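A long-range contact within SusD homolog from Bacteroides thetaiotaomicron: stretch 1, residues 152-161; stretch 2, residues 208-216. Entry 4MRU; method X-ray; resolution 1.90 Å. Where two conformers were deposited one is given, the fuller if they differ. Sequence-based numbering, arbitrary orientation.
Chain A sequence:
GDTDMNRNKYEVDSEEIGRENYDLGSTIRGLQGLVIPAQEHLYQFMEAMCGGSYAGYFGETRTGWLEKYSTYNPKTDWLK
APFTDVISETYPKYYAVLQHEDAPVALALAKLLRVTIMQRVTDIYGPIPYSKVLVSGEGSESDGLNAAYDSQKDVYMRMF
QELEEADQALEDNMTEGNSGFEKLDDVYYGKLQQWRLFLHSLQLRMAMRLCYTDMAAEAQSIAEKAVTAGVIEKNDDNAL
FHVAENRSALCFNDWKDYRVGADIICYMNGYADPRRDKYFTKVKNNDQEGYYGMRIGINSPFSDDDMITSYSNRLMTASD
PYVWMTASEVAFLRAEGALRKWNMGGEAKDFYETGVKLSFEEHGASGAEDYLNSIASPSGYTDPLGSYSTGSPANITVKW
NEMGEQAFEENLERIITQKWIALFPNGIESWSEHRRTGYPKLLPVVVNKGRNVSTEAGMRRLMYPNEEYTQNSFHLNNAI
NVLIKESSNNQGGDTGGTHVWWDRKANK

Stretch 1 (152-161) QKDVYMRMFQ
Stretch 2, residues 208-216: MRLCYTDMA

L210 is the centre of the contact. Its CB points toward the helix of stretch 1, and its side chain (chi1 m, chi2 t) meets three residues there. L210 CD2 lies over one face of the Y156 ring, 4.0 Å from the centroid and 17° off the normal, a CH-pi contact. L210 CD1 sits 3.8 Å from F160 CE2, at the ring edge, and 3.8 Å from M157 CE. Y156 (chi1 -96°) and F160 (m) are one helical turn apart, so both point toward stretch 2.

All of stretch 1 is helical, with i to i-4 backbone hydrogen bonds. Stretch 2 leaves a helix and makes type I turns at L210-T213 and T213-A216. T213 OG1 ties them together: it donates to L210 O (2.8 Å) and accepts from M215 N (3.1 Å). CA atoms pair as Y156-L210 (9.1 Å) and K153-M215 (8.9 Å).

Selenomethionines M157 (m) and M215 (m, m) extend the apolar patch, with M157 CE 3.8 Å from M215 CG. Y156 OH reaches R209 CG at 3.5 Å; the hydroxyl is hydrogen-bonded elsewhere in the structure.

K153 (chi1 t, chi2 t) forms the polar edge. Its NZ lies 3.4 Å from M215 CE and 3.2 Å from D214 OD1, a salt bridge with a weak hydrogen bond.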

# COMPACT_ATOMS: atom_id res chain seq x y z
N GLN A 152 -2.56 16.69 -7.34
CA GLN A 152 -2.41 15.82 -6.18
C GLN A 152 -2.44 16.65 -4.89
O GLN A 152 -3.06 16.24 -3.89
CB GLN A 152 -1.14 15.01 -6.23
CG GLN A 152 -0.96 14.08 -5.06
CD GLN A 152 0.28 13.19 -5.18
OE1 GLN A 152 1.40 13.65 -5.00
NE2 GLN A 152 0.07 11.91 -5.48
N LYS A 153 -1.83 17.83 -4.91
CA LYS A 153 -1.87 18.68 -3.71
C LYS A 153 -3.31 19.01 -3.32
O LYS A 153 -3.68 18.95 -2.13
CB LYS A 153 -1.07 19.98 -3.92
CG LYS A 153 -1.09 20.87 -2.69
CD LYS A 153 -0.56 22.26 -2.92
CE LYS A 153 0.91 22.46 -2.58
NZ LYS A 153 1.13 23.87 -2.15
N ASP A 154 -4.11 19.38 -4.30
CA ASP A 154 -5.52 19.72 -4.04
C ASP A 154 -6.32 18.50 -3.65
O ASP A 154 -7.26 18.60 -2.83
CB ASP A 154 -6.16 20.41 -5.25
CG ASP A 154 -5.68 21.86 -5.41
OD1 ASP A 154 -5.11 22.46 -4.49
OD2 ASP A 154 -5.91 22.40 -6.48
N VAL A 155 -5.98 17.33 -4.18
CA VAL A 155 -6.65 16.14 -3.69
C VAL A 155 -6.37 15.91 -2.20
O VAL A 155 -7.31 15.68 -1.43
CB VAL A 155 -6.27 14.89 -4.48
CG1 VAL A 155 -6.94 13.68 -3.88
CG2 VAL A 155 -6.72 15.04 -5.92
N TYR A 156 -5.09 15.93 -1.79
CA TYR A 156 -4.73 15.70 -0.38
C TYR A 156 -5.38 16.75 0.52
O TYR A 156 -5.97 16.42 1.55
CB TYR A 156 -3.22 15.69 -0.21
CG TYR A 156 -2.63 14.31 -0.22
CD1 TYR A 156 -2.38 13.62 -1.41
CD2 TYR A 156 -2.32 13.66 0.97
CE1 TYR A 156 -1.84 12.34 -1.37
CE2 TYR A 156 -1.81 12.38 1.00
CZ TYR A 156 -1.58 11.71 -0.18
OH TYR A 156 -1.03 10.43 -0.14
N MSE A 157 -5.37 18.01 0.13
CA MSE A 157 -5.91 19.05 1.03
C MSE A 157 -7.42 18.87 1.18
O MSE A 157 -7.98 19.06 2.28
CB MSE A 157 -5.53 20.43 0.53
CG MSE A 157 -4.01 20.70 0.67
SE MSE A 157 -2.99 19.66 2.02
CE MSE A 157 -1.68 19.16 0.65
N ARG A 158 -8.10 18.49 0.11
CA ARG A 158 -9.53 18.26 0.16
C ARG A 158 -9.84 17.03 0.99
O ARG A 158 -10.74 17.05 1.82
CB ARG A 158 -10.12 18.18 -1.27
CG ARG A 158 -11.64 17.93 -1.30
CD ARG A 158 -12.45 19.04 -0.65
NE ARG A 158 -12.68 20.13 -1.58
CZ ARG A 158 -13.73 20.23 -2.38
NH1 ARG A 158 -14.70 19.31 -2.37
NH2 ARG A 158 -13.83 21.25 -3.21
N MSE A 159 -9.07 15.95 0.84
CA MSE A 159 -9.22 14.78 1.69
C MSE A 159 -9.04 15.13 3.16
O MSE A 159 -9.81 14.67 4.01
CB MSE A 159 -8.20 13.67 1.26
CG MSE A 159 -8.60 13.10 -0.10
SE MSE A 159 -7.22 11.77 -0.59
CE MSE A 159 -8.29 10.92 -1.95
N PHE A 160 -8.03 15.92 3.49
CA PHE A 160 -7.84 16.27 4.88
C PHE A 160 -9.07 17.03 5.41
O PHE A 160 -9.53 16.76 6.52
CB PHE A 160 -6.60 17.12 5.12
CG PHE A 160 -5.31 16.34 5.07
CD1 PHE A 160 -5.10 15.26 5.89
CD2 PHE A 160 -4.29 16.75 4.24
CE1 PHE A 160 -3.89 14.57 5.87
CE2 PHE A 160 -3.06 16.09 4.23
CZ PHE A 160 -2.86 14.99 5.04
N GLN A 161 -9.61 17.93 4.59
CA GLN A 161 -10.81 18.66 4.98
C GLN A 161 -11.99 17.70 5.16
O GLN A 161 -12.71 17.75 6.17
CB GLN A 161 -11.10 19.74 3.93
CG GLN A 161 -12.25 20.68 4.20
CD GLN A 161 -12.55 21.52 2.96
OE1 GLN A 161 -11.66 21.79 2.13
NE2 GLN A 161 -13.81 21.88 2.79
N MSE A 208 2.33 11.85 6.93
CA MSE A 208 3.74 11.45 6.80
C MSE A 208 4.15 11.43 5.33
O MSE A 208 5.27 11.80 4.99
CB MSE A 208 3.96 10.06 7.44
CG MSE A 208 5.43 9.78 7.70
SE MSE A 208 6.17 11.00 9.10
CE MSE A 208 4.90 10.59 10.52
N ARG A 209 3.20 11.14 4.46
CA ARG A 209 3.40 11.08 3.02
C ARG A 209 3.90 12.40 2.49
O ARG A 209 4.68 12.40 1.55
CB ARG A 209 2.11 10.68 2.28
CG ARG A 209 2.37 10.30 0.83
CD ARG A 209 2.77 8.82 0.64
NE ARG A 209 1.56 8.00 0.67
CZ ARG A 209 1.33 6.92 1.40
NH1 ARG A 209 2.26 6.38 2.19
NH2 ARG A 209 0.14 6.34 1.28
N LEU A 210 3.50 13.51 3.13
CA LEU A 210 3.82 14.84 2.63
C LEU A 210 5.02 15.51 3.32
O LEU A 210 5.24 16.74 3.15
CB LEU A 210 2.60 15.76 2.76
CG LEU A 210 1.26 15.21 2.26
CD1 LEU A 210 0.21 16.32 2.32
CD2 LEU A 210 1.38 14.64 0.87
N CYS A 211 5.84 14.72 4.00
CA CYS A 211 6.90 15.32 4.83
C CYS A 211 8.04 15.94 3.98
O CYS A 211 8.83 16.73 4.49
CB CYS A 211 7.41 14.30 5.84
SG CYS A 211 8.46 13.06 5.05
N TYR A 212 8.10 15.65 2.68
CA TYR A 212 9.11 16.26 1.82
C TYR A 212 8.55 17.40 0.96
O TYR A 212 9.27 17.90 0.08
CB TYR A 212 9.78 15.18 0.93
CG TYR A 212 10.56 14.17 1.73
CD1 TYR A 212 11.73 14.52 2.38
CD2 TYR A 212 10.15 12.82 1.81
CE1 TYR A 212 12.46 13.59 3.11
CE2 TYR A 212 10.87 11.90 2.53
CZ TYR A 212 12.05 12.29 3.17
OH TYR A 212 12.76 11.37 3.90
N THR A 213 7.31 17.84 1.19
CA THR A 213 6.69 18.90 0.40
C THR A 213 6.66 20.22 1.15
O THR A 213 7.08 20.29 2.27
CB THR A 213 5.22 18.60 0.08
OG1 THR A 213 4.44 18.61 1.29
CG2 THR A 213 5.09 17.27 -0.62
N ASP A 214 6.16 21.27 0.50
CA ASP A 214 6.01 22.59 1.13
C ASP A 214 4.79 22.65 2.06
O ASP A 214 4.46 23.69 2.62
CB ASP A 214 5.97 23.71 0.06
CG ASP A 214 4.68 23.74 -0.77
OD1 ASP A 214 3.80 22.86 -0.64
OD2 ASP A 214 4.53 24.69 -1.59
N MSE A 215 4.14 21.51 2.25
CA MSE A 215 3.06 21.41 3.21
C MSE A 215 3.50 20.66 4.43
O MSE A 215 2.66 20.23 5.23
CB MSE A 215 1.91 20.66 2.55
CG MSE A 215 1.37 21.41 1.32
SE MSE A 215 0.43 23.10 1.72
CE MSE A 215 1.83 24.33 1.10
N ALA A 216 4.82 20.51 4.61
CA ALA A 216 5.33 19.70 5.74
C ALA A 216 4.91 20.24 7.13
O ALA A 216 4.65 19.45 8.05
CB ALA A 216 6.85 19.53 5.70